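Local coordinates for NADPH-dependent aldehyde reductase YqhD (Escherichia coli, PDB 4QGS), which reduces a broad range of short-chain aldehydes to primary alcohols with NADPH, using one zinc ion per subunit, at residues 214-218 and 310-315; 280-284 and 390-394. All blocks are in the same frame, centred on the assembly; numbering follows the deposited sequence. Where two conformers were deposited one is given.

Contact 1 (214-218 and 310-315)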
# COMPACT_ATOMS: atom_id res chain seq x y z
N TYR A 214 11.06 3.28 -9.66
CA TYR A 214 12.37 3.94 -9.74
C TYR A 214 13.44 3.03 -10.35
O TYR A 214 14.23 3.48 -11.18
CB TYR A 214 12.79 4.43 -8.34
CG TYR A 214 14.26 4.79 -8.22
CD1 TYR A 214 14.77 5.93 -8.85
CD2 TYR A 214 15.13 4.00 -7.49
CE1 TYR A 214 16.12 6.25 -8.74
CE2 TYR A 214 16.47 4.31 -7.37
CZ TYR A 214 16.96 5.44 -8.01
OH TYR A 214 18.29 5.75 -7.90
N VAL A 215 13.49 1.76 -9.96
CA VAL A 215 14.50 0.89 -10.53
C VAL A 215 13.91 0.29 -11.80
O VAL A 215 13.44 -0.85 -11.83
CB VAL A 215 14.96 -0.19 -9.54
CG1 VAL A 215 16.10 -1.00 -10.15
CG2 VAL A 215 15.42 0.48 -8.25
N THR A 216 13.94 1.10 -12.85
CA THR A 216 13.25 0.78 -14.08
C THR A 216 14.12 1.14 -15.29
O THR A 216 15.01 0.38 -15.65
CB THR A 216 11.90 1.53 -14.17
OG1 THR A 216 12.12 2.93 -13.98
CG2 THR A 216 10.94 1.03 -13.09
N LYS A 217 13.86 2.30 -15.88
CA LYS A 217 14.61 2.78 -17.04
C LYS A 217 14.90 4.26 -16.87
O LYS A 217 14.03 5.00 -16.41
CB LYS A 217 13.83 2.57 -18.34
CG LYS A 217 13.80 1.14 -18.83
CD LYS A 217 12.89 1.00 -20.05
CE LYS A 217 11.50 1.57 -19.79
NZ LYS A 217 10.59 1.38 -20.95
N PRO A 218 16.10 4.71 -17.27
CA PRO A 218 16.41 6.14 -17.12
C PRO A 218 15.65 7.00 -18.12
O PRO A 218 15.67 6.73 -19.32
CB PRO A 218 17.92 6.20 -17.36
CG PRO A 218 18.18 5.05 -18.29
CD PRO A 218 17.22 3.97 -17.87
N THR A 310 17.75 -4.93 -18.73
CA THR A 310 16.90 -3.79 -19.00
C THR A 310 16.94 -2.78 -17.86
O THR A 310 16.73 -1.59 -18.09
CB THR A 310 15.43 -4.19 -19.24
OG1 THR A 310 14.93 -4.85 -18.07
CG2 THR A 310 15.31 -5.14 -20.43
N LYS A 311 17.21 -3.24 -16.64
CA LYS A 311 17.24 -2.34 -15.49
C LYS A 311 18.65 -1.85 -15.17
O LYS A 311 18.87 -1.25 -14.12
CB LYS A 311 16.66 -3.04 -14.25
CG LYS A 311 15.18 -3.33 -14.34
CD LYS A 311 14.71 -4.02 -13.03
CE LYS A 311 13.23 -4.34 -13.08
NZ LYS A 311 12.38 -3.12 -13.17
N ARG A 312 19.59 -2.12 -16.06
CA ARG A 312 21.00 -1.92 -15.74
C ARG A 312 21.32 -0.50 -15.27
O ARG A 312 21.92 -0.33 -14.21
CB ARG A 312 21.86 -2.30 -16.95
CG ARG A 312 23.27 -1.82 -16.88
CD ARG A 312 23.88 -1.88 -18.27
NE ARG A 312 25.30 -2.21 -18.24
CZ ARG A 312 26.28 -1.32 -18.20
NH1 ARG A 312 26.01 -0.01 -18.17
NH2 ARG A 312 27.54 -1.73 -18.18
N ALA A 313 20.93 0.52 -16.03
CA ALA A 313 21.26 1.89 -15.68
C ALA A 313 20.69 2.31 -14.32
O ALA A 313 21.40 2.91 -13.51
CB ALA A 313 20.76 2.85 -16.76
N LYS A 314 19.43 1.98 -14.06
CA LYS A 314 18.83 2.39 -12.79
C LYS A 314 19.32 1.52 -11.63
O LYS A 314 19.37 1.99 -10.51
CB LYS A 314 17.30 2.38 -12.87
CG LYS A 314 16.70 3.42 -13.86
CD LYS A 314 17.19 4.86 -13.61
CE LYS A 314 16.67 5.47 -12.28
NZ LYS A 314 15.22 5.84 -12.33
N LEU A 315 19.70 0.27 -11.89
CA LEU A 315 20.33 -0.52 -10.84
C LEU A 315 21.67 0.09 -10.42
O LEU A 315 22.00 0.13 -9.24
CB LEU A 315 20.53 -1.97 -11.29
CG LEU A 315 19.27 -2.82 -11.19
CD1 LEU A 315 19.40 -4.09 -12.05
CD2 LEU A 315 19.03 -3.19 -9.71
O HOH W 1 17.68 1.02 -16.26
O HOH W 2 13.91 -1.75 -17.57
O HOH W 3 13.30 6.46 -14.41

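Contact 2 (280-284 and 390-394)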
# COMPACT_ATOMS: atom_id res chain seq x y z
N LEU A 280 3.85 -10.89 -9.22
CA LEU A 280 4.38 -12.23 -8.90
C LEU A 280 4.17 -12.55 -7.43
O LEU A 280 3.78 -13.66 -7.05
CB LEU A 280 5.87 -12.33 -9.24
CG LEU A 280 6.25 -12.37 -10.73
CD1 LEU A 280 7.75 -12.65 -10.88
CD2 LEU A 280 5.46 -13.42 -11.45
N GLY A 281 4.43 -11.55 -6.58
CA GLY A 281 4.23 -11.71 -5.16
C GLY A 281 2.80 -12.04 -4.79
O GLY A 281 2.56 -12.84 -3.87
N HIS A 282 1.85 -11.42 -5.49
CA HIS A 282 0.43 -11.60 -5.19
C HIS A 282 -0.00 -13.07 -5.30
O HIS A 282 -0.85 -13.52 -4.54
CB HIS A 282 -0.43 -10.74 -6.12
CG HIS A 282 -0.47 -9.28 -5.76
ND1 HIS A 282 -1.10 -8.34 -6.54
CD2 HIS A 282 0.06 -8.60 -4.71
CE1 HIS A 282 -0.97 -7.15 -5.99
NE2 HIS A 282 -0.27 -7.28 -4.88
N GLU A 283 0.57 -13.80 -6.25
CA GLU A 283 0.24 -15.22 -6.39
C GLU A 283 0.76 -16.06 -5.22
O GLU A 283 0.15 -17.06 -4.86
CB GLU A 283 0.77 -15.78 -7.71
CG GLU A 283 0.28 -15.05 -8.95
CD GLU A 283 -1.23 -15.04 -9.14
OE1 GLU A 283 -1.96 -15.76 -8.44
OE2 GLU A 283 -1.69 -14.29 -10.02
N LEU A 284 1.88 -15.65 -4.62
CA LEU A 284 2.40 -16.33 -3.43
C LEU A 284 1.47 -16.13 -2.22
O LEU A 284 1.26 -17.05 -1.43
CB LEU A 284 3.82 -15.86 -3.09
CG LEU A 284 4.88 -16.22 -4.15
CD1 LEU A 284 6.22 -15.56 -3.83
CD2 LEU A 284 5.06 -17.76 -4.23
N SER A 390 8.79 -15.41 -15.68
CA SER A 390 8.26 -15.54 -14.32
C SER A 390 8.69 -16.87 -13.69
O SER A 390 9.01 -16.95 -12.50
CB SER A 390 6.74 -15.41 -14.33
OG SER A 390 6.38 -14.11 -14.79
N ARG A 391 8.70 -17.92 -14.50
CA ARG A 391 9.18 -19.22 -14.06
C ARG A 391 10.63 -19.12 -13.58
O ARG A 391 10.96 -19.61 -12.51
CB ARG A 391 9.07 -20.24 -15.18
CG ARG A 391 9.38 -21.67 -14.74
CD ARG A 391 9.39 -22.60 -15.94
NE ARG A 391 9.31 -24.00 -15.52
CZ ARG A 391 9.58 -25.01 -16.33
NH1 ARG A 391 9.96 -24.77 -17.59
NH2 ARG A 391 9.48 -26.26 -15.89
N ARG A 392 11.49 -18.47 -14.36
CA ARG A 392 12.89 -18.34 -13.97
C ARG A 392 13.06 -17.54 -12.69
O ARG A 392 13.94 -17.81 -11.88
CB ARG A 392 13.70 -17.68 -15.09
CG ARG A 392 13.98 -18.60 -16.26
CD ARG A 392 15.18 -18.12 -17.08
NE ARG A 392 14.99 -16.75 -17.54
CZ ARG A 392 14.43 -16.43 -18.71
NH1 ARG A 392 14.01 -17.38 -19.53
NH2 ARG A 392 14.30 -15.15 -19.05
N ILE A 393 12.22 -16.52 -12.52
CA ILE A 393 12.28 -15.68 -11.34
C ILE A 393 11.87 -16.45 -10.08
O ILE A 393 12.59 -16.42 -9.08
CB ILE A 393 11.42 -14.43 -11.51
CG1 ILE A 393 12.00 -13.54 -12.60
CG2 ILE A 393 11.34 -13.63 -10.18
CD1 ILE A 393 11.07 -12.42 -13.00
N TYR A 394 10.73 -17.14 -10.13
CA TYR A 394 10.31 -17.98 -9.00
C TYR A 394 11.35 -19.05 -8.68
O TYR A 394 11.67 -19.32 -7.53
CB TYR A 394 8.98 -18.66 -9.30
CG TYR A 394 7.72 -17.82 -9.18
CD1 TYR A 394 7.50 -16.99 -8.08
CD2 TYR A 394 6.73 -17.90 -10.16
CE1 TYR A 394 6.31 -16.24 -7.97
CE2 TYR A 394 5.56 -17.16 -10.06
CZ TYR A 394 5.36 -16.34 -8.97
OH TYR A 394 4.18 -15.63 -8.91

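Contact 1 (214-218 and 310-315)
Lys314 reaches across by folding up on itself: all four chi angles sit in m wells, so the chain curls over the backbone of 215-218, with CB 3.9 Å from CA of Val215 and CG 3.6 Å from C of Lys217. Its NZ donates to O of Tyr214 at 2.8 Å, forms a salt bridge with Asp225 of helix 222-244, and donates a hydrogen bond to water 3, which in turn donates to O of Lys217. Lys311 does the reverse. It is stretched (m, t, t) until a final m turn at chi4 brings NZ to within 2.8 Å of O of Val215, with Asp274 and Glu381 as salt-bridge partners. Two lysines thus hold successive carbonyls around Val215, the centre of an inverse gamma turn. This is the loop following zinc-ligand helix 196-211 in the all-helical C-terminal domain of iron-containing alcohol dehydrogenases, laid against the start of helix 312-323, where Lys311 is the N-cap residue. Val215, t at chi1, sets CG1 3.7 Å from CD2 of Leu315, beside Trp304; CG of Pro218 meets CB of Ala313, also at 3.7 Å. Tyr214, t as well, sends its hydroxyl to Glu229. Water 1 accepts from N of Lys314 at 3.0 Å and donates to O of Thr216 at 2.8 Å.

Contact 2 (280-284 and 390-394)
Leu280 is the apolar centre here, its CB directed at helix 387-396 and its m,t side chain extended so that the two methyls meet different residues: CD1 lies 3.8 Å from CG2 of Ile393, while CD2 lies 3.8 Å from CZ of Tyr394. This is helix-to-helix packing in the helical C-terminal domain of the iron-containing alcohol dehydrogenase fold, joining helix 276-288, which carries the zinc ligand His278, to the last helix of the chain. The short axes cross at -62° and come no closer than 12.0 Å, too far for backbones to touch or for ridges to settle closely into grooves; long side chains have to span the gap. Leu371 of helix 364-373 and Val299 of helix 292-306 also pack on Leu280, so the pair shares its core with two more helices. One turn on, Leu284 adds a looser contact, CG to CE1 of Tyr394 at 4.1 Å.

Moving outward, CD2 of Leu280 is 3.5 Å from OG of Ser390, whose hydroxyl makes a weak bond to O of Thr386 in its own region of chain. Glu283 gives Tyr394 only its aliphatic part, CB to OH at 3.6 Å; the carboxylate leads away to His374. The polar edge comes down to the tyrosine: CA-to-CB of Tyr394 points sideways, and with chi1 at m the ring swings across so that its far end reaches 280-284, where the phenol OH donates a 2.7 Å hydrogen bond to the main-chain O of Leu280, which lies near the ring plane.

Overall arrangement
Both contacts are largely buried and belong to the same helical C-terminal half, yet they hold different elements: contact 1 sets a loop against a helix start, contact 2 sets helix 276-288 against helix 387-396. Helix 292-306 borders both, through Trp304 and Leu303 in contact 1 and Val299 and Leu303 in contact 2. Contact 1 keeps an exposed margin and is rich in water and charge; contact 2, whose touching residues are all buried, is mainly apolar. In each, however, a side chain donates to a main-chain carbonyl. Their centres lie 20 Å apart, the nearest atoms about 8 Å, and their segments alternate along the chain, interleaving the domain.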